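Local coordinates for protein PrgX (Enterococcus faecalis, PDB 2AWI) that is the receptor for the peptide sex pheromone cCF10 and probably binds DNA as a repressor that regulates conjugation, at residues D233-Y238 with R274-E279; N229-L234 with K265-E270. The protein carries 1 engineered substitution. All blocks are in the same frame, centred on the assembly; numbering follows the deposited sequence.

Contact 1. Residues D233-Y238 with R274-E279; sequences DLEINY and RSLVEE
Leu276 lies over one face of the Tyr238 ring, with CG as the touching atom: it stands 4.2 Å from the ring centroid, 23° off the normal, in a CH-pi contact displaced toward the CE1 side of the rim. The two side chains reach out from facing helices and slide past each other in opposite directions, so that the branch point of Leu276 sits over the ring near CE1 while the phenol end travels on toward the backbone of the other helix. There Tyr238 OH comes to 3.5 Å from Leu276 O and lies beside Glu279 CB. The rim of the same ring faces Glu279, whose OE1 is 3.8 Å from Tyr238 CE1, the carboxylate plane turned 44° from that of the ring.

The segments 233-238 and 274-279, on helices 230-248 and 270-286, run nearly parallel, their axes 12.3 Å apart at closest approach. The two helices are next-but-one neighbours in the chain, joined through helix 251-266, an arrangement consistent with the stacked helices of the TPR-like C-terminal region. At this spacing the backbones stay apart and side chains fill the interval, with Phe264 of the intervening helix packing on Leu276, and Ala257 and Ile260 on Tyr238.

Glu235 spans the distance by full extension: with CG anti to the backbone N (chi1 177°), its carboxylate is carried across until OE2 is 3.6 Å from Leu276 CD1. No direct hydrogen bond joins the two segments. Instead water 1 lies 2.7 Å from Glu235 OE2 and 2.9 Å from Glu279 OE1, placed to donate to either, though with other acceptors nearby it cannot serve all of them at once. The nearness of two carboxylates might raise the proton affinity of one of them; Lys195 of helix 184-203 also touches Glu235, and its charge may offset this.

Contact 2. Residues N229-L234 with K265-E270; sequences NGYYDL and KIIGKE
Tyr231 OH is held by two partners: it hydrogen-bonds to Asp233 OD2 of the second subunit, and it accepts from water 2, whose oxygen is modelled at a short 2.5 Å. The same water accepts from Lys269 NZ at 2.9 Å, linking the phenol to the lysine across the contact. Next to this bridge the lysine chain is laid over one face of the Tyr231 ring, the two side chains crossing at about a right angle. Its CE lies 4.1 Å from the ring centroid, 15° off the normal, as a CH-pi partner, and NZ follows at 4.5 Å in a cation-pi contact. Bends at chi2 and chi3 (-64° and -77°) fold the lysine so that CG, CD and CE all pass near Tyr231 CE1. Ile267 comes to the ring edge instead, its CD1 4.2 Å from Tyr231 CE1.

Each segment contains a helix end. Asn229 is the N-cap of helix 230-248, its OD1 accepting from Tyr232 N at 2.8 Å. In the other segment, helix 251-266 closes in a Schellman motif at Gly268, which has positive phi, and Lys269 follows directly as the N-cap residue of helix 270-286. The tight turn between these two helices thus presents Ile267 and Lys269 to the same tyrosine. The ring takes both the methylenes and the ammonium group while its hydroxyl reaches another chain; the nearby positive charge, linked to that hydroxyl through water 2, would probably make it a better donor toward Asp233 of the second subunit.

Both contacts start from helix 230-248, their segments overlapping at Asp233 and Leu234, and their centres are 9 Å apart. Contact 1 is the more buried: it pairs the body of that helix with helix 270-286. Contact 2 is only partly buried and sets the start of helix 230-248 against the turn that leads from helix 251-266 into helix 270-286. In each a tyrosine ring has an aliphatic chain over one face. In contact 1 the water lies between two acidic groups, in contact 2 between a positive lysine and a neutral phenol. In contact 2 the touching residues Tyr231 and Ile267 themselves meet the second subunit, whereas in contact 1 other residues of 233-238 do.

Contact 1. Residues D233-Y238 with R274-E279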
loop_
_atom_site.group_PDB
_atom_site.type_symbol
_atom_site.label_atom_id
_atom_site.label_comp_id
_atom_site.label_asym_id
_atom_site.label_seq_id
_atom_site.Cartn_x
_atom_site.Cartn_y
_atom_site.Cartn_z
ATOM N N ASP A 233 9.400 14.243 16.174
ATOM C CA ASP A 233 10.347 13.528 15.332
ATOM C C ASP A 233 9.637 12.965 14.103
ATOM O O ASP A 233 10.221 12.831 13.028
ATOM C CB ASP A 233 10.991 12.397 16.141
ATOM C CG ASP A 233 12.137 11.730 15.410
ATOM O OD1 ASP A 233 12.763 12.392 14.556
ATOM O OD2 ASP A 233 12.425 10.552 15.702
ATOM N N LEU A 234 8.360 12.658 14.275
ATOM C CA LEU A 234 7.544 12.095 13.215
ATOM C C LEU A 234 7.086 13.203 12.265
ATOM O O LEU A 234 7.167 13.068 11.044
ATOM C CB LEU A 234 6.335 11.404 13.847
ATOM C CG LEU A 234 5.624 10.253 13.148
ATOM C CD1 LEU A 234 6.631 9.188 12.754
ATOM C CD2 LEU A 234 4.574 9.678 14.105
ATOM N N GLU A 235 6.609 14.301 12.838
ATOM C CA GLU A 235 6.121 15.425 12.054
ATOM C C GLU A 235 7.245 16.133 11.303
ATOM O O GLU A 235 7.108 16.450 10.120
ATOM C CB GLU A 235 5.392 16.411 12.965
ATOM C CG GLU A 235 4.897 17.663 12.271
ATOM C CD GLU A 235 3.907 18.415 13.128
ATOM O OE1 GLU A 235 3.867 18.137 14.347
ATOM O OE2 GLU A 235 3.177 19.279 12.591
ATOM N N ILE A 236 8.350 16.375 12.002
ATOM C CA ILE A 236 9.510 17.024 11.409
ATOM C C ILE A 236 10.081 16.165 10.283
ATOM O O ILE A 236 10.545 16.691 9.270
ATOM C CB ILE A 236 10.596 17.287 12.475
ATOM C CG1 ILE A 236 10.193 18.500 13.316
ATOM C CG2 ILE A 236 11.960 17.493 11.819
ATOM C CD1 ILE A 236 11.190 18.860 14.395
ATOM N N ASN A 237 10.037 14.846 10.462
ATOM C CA ASN A 237 10.542 13.919 9.451
ATOM C C ASN A 237 9.620 13.946 8.232
ATOM O O ASN A 237 10.035 13.632 7.116
ATOM C CB ASN A 237 10.625 12.501 10.022
ATOM C CG ASN A 237 11.599 11.620 9.259
ATOM O OD1 ASN A 237 11.296 11.130 8.167
ATOM N ND2 ASN A 237 12.788 11.423 9.829
ATOM N N TYR A 238 8.362 14.313 8.455
ATOM C CA TYR A 238 7.399 14.414 7.370
ATOM C C TYR A 238 7.699 15.700 6.593
ATOM O O TYR A 238 7.553 15.748 5.374
ATOM C CB TYR A 238 5.967 14.446 7.922
ATOM C CG TYR A 238 5.002 15.288 7.110
ATOM C CD1 TYR A 238 4.795 16.631 7.413
ATOM C CD2 TYR A 238 4.321 14.750 6.023
ATOM C CE1 TYR A 238 3.932 17.419 6.653
ATOM C CE2 TYR A 238 3.457 15.527 5.254
ATOM C CZ TYR A 238 3.269 16.860 5.574
ATOM O OH TYR A 238 2.421 17.634 4.813
ATOM N N ARG A 274 -5.191 16.057 10.840
ATOM C CA ARG A 274 -5.999 17.074 10.194
ATOM C C ARG A 274 -5.099 18.162 9.599
ATOM O O ARG A 274 -5.166 18.449 8.407
ATOM C CB ARG A 274 -6.943 17.680 11.234
ATOM C CG ARG A 274 -8.031 18.600 10.705
ATOM C CD ARG A 274 -8.704 19.304 11.883
ATOM N NE ARG A 274 -9.988 19.918 11.547
ATOM C CZ ARG A 274 -10.162 20.857 10.621
ATOM N NH1 ARG A 274 -9.131 21.306 9.916
ATOM N NH2 ARG A 274 -11.373 21.357 10.409
ATOM N N SER A 275 -4.244 18.748 10.432
ATOM C CA SER A 275 -3.356 19.817 9.983
ATOM C C SER A 275 -2.370 19.390 8.895
ATOM O O SER A 275 -2.064 20.166 7.992
ATOM C CB SER A 275 -2.583 20.401 11.168
ATOM O OG SER A 275 -1.301 19.817 11.273
ATOM N N LEU A 276 -1.868 18.164 8.972
ATOM C CA LEU A 276 -0.931 17.689 7.964
ATOM C C LEU A 276 -1.615 17.461 6.618
ATOM O O LEU A 276 -1.013 17.676 5.566
ATOM C CB LEU A 276 -0.243 16.412 8.442
ATOM C CG LEU A 276 1.101 16.619 9.154
ATOM C CD1 LEU A 276 1.066 17.857 10.036
ATOM C CD2 LEU A 276 1.429 15.374 9.970
ATOM N N VAL A 277 -2.871 17.027 6.650
ATOM C CA VAL A 277 -3.615 16.809 5.415
ATOM C C VAL A 277 -3.813 18.159 4.722
ATOM O O VAL A 277 -3.606 18.285 3.510
ATOM C CB VAL A 277 -5.002 16.167 5.684
ATOM C CG1 VAL A 277 -5.856 16.214 4.425
ATOM C CG2 VAL A 277 -4.827 14.723 6.121
ATOM N N GLU A 278 -4.207 19.167 5.497
ATOM C CA GLU A 278 -4.419 20.502 4.956
ATOM C C GLU A 278 -3.097 21.012 4.395
ATOM O O GLU A 278 -3.047 21.553 3.287
ATOM C CB GLU A 278 -4.925 21.443 6.051
ATOM C CG GLU A 278 -6.199 20.952 6.726
ATOM C CD GLU A 278 -6.669 21.863 7.843
ATOM O OE1 GLU A 278 -5.854 22.184 8.735
ATOM O OE2 GLU A 278 -7.858 22.246 7.833
ATOM N N GLU A 279 -2.028 20.817 5.164
ATOM C CA GLU A 279 -0.699 21.252 4.753
ATOM C C GLU A 279 -0.320 20.662 3.406
ATOM O O GLU A 279 -0.036 21.392 2.462
ATOM C CB GLU A 279 0.353 20.853 5.804
ATOM C CG GLU A 279 0.823 22.009 6.685
ATOM C CD GLU A 279 1.591 21.562 7.926
ATOM O OE1 GLU A 279 2.562 20.789 7.795
ATOM O OE2 GLU A 279 1.224 21.996 9.039
HETATM O O HOH W 1 3.767 20.827 10.406
#

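Contact 2. Residues N229-L234 with K265-E270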
loop_
_atom_site.group_PDB
_atom_site.type_symbol
_atom_site.label_atom_id
_atom_site.label_comp_id
_atom_site.label_asym_id
_atom_site.label_seq_id
_atom_site.Cartn_x
_atom_site.Cartn_y
_atom_site.Cartn_z
ATOM N N ASN A 229 11.041 14.502 21.348
ATOM C CA ASN A 229 9.608 14.252 21.356
ATOM C C ASN A 229 9.271 13.409 20.139
ATOM O O ASN A 229 9.467 13.840 18.999
ATOM C CB ASN A 229 8.852 15.581 21.298
ATOM C CG ASN A 229 7.343 15.404 21.215
ATOM O OD1 ASN A 229 6.821 14.803 20.274
ATOM N ND2 ASN A 229 6.638 15.939 22.199
ATOM N N GLY A 230 8.766 12.203 20.393
ATOM C CA GLY A 230 8.413 11.290 19.323
ATOM C C GLY A 230 7.461 11.855 18.282
ATOM O O GLY A 230 7.627 11.609 17.085
ATOM N N TYR A 231 6.453 12.597 18.724
ATOM C CA TYR A 231 5.493 13.182 17.797
ATOM C C TYR A 231 6.184 14.197 16.889
ATOM O O TYR A 231 5.909 14.264 15.692
ATOM C CB TYR A 231 4.353 13.865 18.563
ATOM C CG TYR A 231 3.532 12.930 19.424
ATOM C CD1 TYR A 231 2.880 11.823 18.873
ATOM C CD2 TYR A 231 3.379 13.167 20.785
ATOM C CE1 TYR A 231 2.091 10.987 19.662
ATOM C CE2 TYR A 231 2.597 12.336 21.579
ATOM C CZ TYR A 231 1.958 11.253 21.013
ATOM O OH TYR A 231 1.189 10.445 21.817
ATOM N N TYR A 232 7.073 14.992 17.472
ATOM C CA TYR A 232 7.818 15.999 16.731
ATOM C C TYR A 232 8.779 15.337 15.748
ATOM O O TYR A 232 8.962 15.809 14.629
ATOM C CB TYR A 232 8.620 16.881 17.700
ATOM C CG TYR A 232 7.815 17.915 18.470
ATOM C CD1 TYR A 232 8.434 18.731 19.413
ATOM C CD2 TYR A 232 6.452 18.100 18.238
ATOM C CE1 TYR A 232 7.718 19.714 20.107
ATOM C CE2 TYR A 232 5.723 19.089 18.935
ATOM C CZ TYR A 232 6.370 19.885 19.861
ATOM O OH TYR A 232 5.685 20.862 20.537
ATOM N N ASP A 233 9.400 14.243 16.174
ATOM C CA ASP A 233 10.347 13.528 15.332
ATOM C C ASP A 233 9.637 12.965 14.103
ATOM O O ASP A 233 10.221 12.831 13.028
ATOM C CB ASP A 233 10.991 12.397 16.141
ATOM C CG ASP A 233 12.137 11.730 15.410
ATOM O OD1 ASP A 233 12.763 12.392 14.556
ATOM O OD2 ASP A 233 12.425 10.552 15.702
ATOM N N LEU A 234 8.360 12.658 14.275
ATOM C CA LEU A 234 7.544 12.095 13.215
ATOM C C LEU A 234 7.086 13.203 12.265
ATOM O O LEU A 234 7.167 13.068 11.044
ATOM C CB LEU A 234 6.335 11.404 13.847
ATOM C CG LEU A 234 5.624 10.253 13.148
ATOM C CD1 LEU A 234 6.631 9.188 12.754
ATOM C CD2 LEU A 234 4.574 9.678 14.105
ATOM N N LYS A 265 -2.980 9.091 11.804
ATOM C CA LYS A 265 -4.382 8.716 11.806
ATOM C C LYS A 265 -4.546 7.448 12.631
ATOM O O LYS A 265 -5.389 7.377 13.520
ATOM C CB LYS A 265 -4.878 8.454 10.384
ATOM C CG LYS A 265 -6.364 8.097 10.317
ATOM C CD LYS A 265 -6.745 7.429 8.998
ATOM C CE LYS A 265 -6.073 6.063 8.846
ATOM N NZ LYS A 265 -6.492 5.323 7.612
ATOM N N ILE A 266 -3.725 6.451 12.329
ATOM C CA ILE A 266 -3.779 5.174 13.022
ATOM C C ILE A 266 -3.653 5.291 14.539
ATOM O O ILE A 266 -4.493 4.771 15.271
ATOM C CB ILE A 266 -2.677 4.226 12.512
ATOM C CG1 ILE A 266 -2.832 4.009 11.005
ATOM C CG2 ILE A 266 -2.773 2.889 13.223
ATOM C CD1 ILE A 266 -1.819 3.046 10.418
ATOM N N ILE A 267 -2.622 5.984 15.014
ATOM C CA ILE A 267 -2.417 6.107 16.450
ATOM C C ILE A 267 -3.363 7.059 17.161
ATOM O O ILE A 267 -3.275 7.222 18.373
ATOM C CB ILE A 267 -0.950 6.479 16.783
ATOM C CG1 ILE A 267 -0.662 7.934 16.413
ATOM C CG2 ILE A 267 -0.006 5.541 16.019
ATOM C CD1 ILE A 267 0.789 8.357 16.650
ATOM N N GLY A 268 -4.268 7.692 16.423
ATOM C CA GLY A 268 -5.233 8.575 17.061
ATOM C C GLY A 268 -4.944 10.058 17.246
ATOM O O GLY A 268 -5.673 10.735 17.991
ATOM N N LYS A 269 -3.902 10.584 16.604
ATOM C CA LYS A 269 -3.608 12.015 16.724
ATOM C C LYS A 269 -4.345 12.756 15.602
ATOM O O LYS A 269 -3.744 13.173 14.609
ATOM C CB LYS A 269 -2.097 12.263 16.637
ATOM C CG LYS A 269 -1.292 11.566 17.731
ATOM C CD LYS A 269 -1.639 12.088 19.114
ATOM C CE LYS A 269 -0.994 13.432 19.382
ATOM N NZ LYS A 269 -1.364 13.964 20.724
ATOM N N GLU A 270 -5.653 12.923 15.772
ATOM C CA GLU A 270 -6.483 13.573 14.763
ATOM C C GLU A 270 -6.127 15.017 14.408
ATOM O O GLU A 270 -5.962 15.335 13.232
ATOM C CB GLU A 270 -7.959 13.495 15.161
ATOM C CG GLU A 270 -8.897 14.131 14.140
ATOM C CD GLU A 270 -8.788 13.504 12.755
ATOM O OE1 GLU A 270 -9.296 14.112 11.788
ATOM O OE2 GLU A 270 -8.204 12.404 12.631
HETATM O O HOH W 2 -0.306 12.207 22.787
#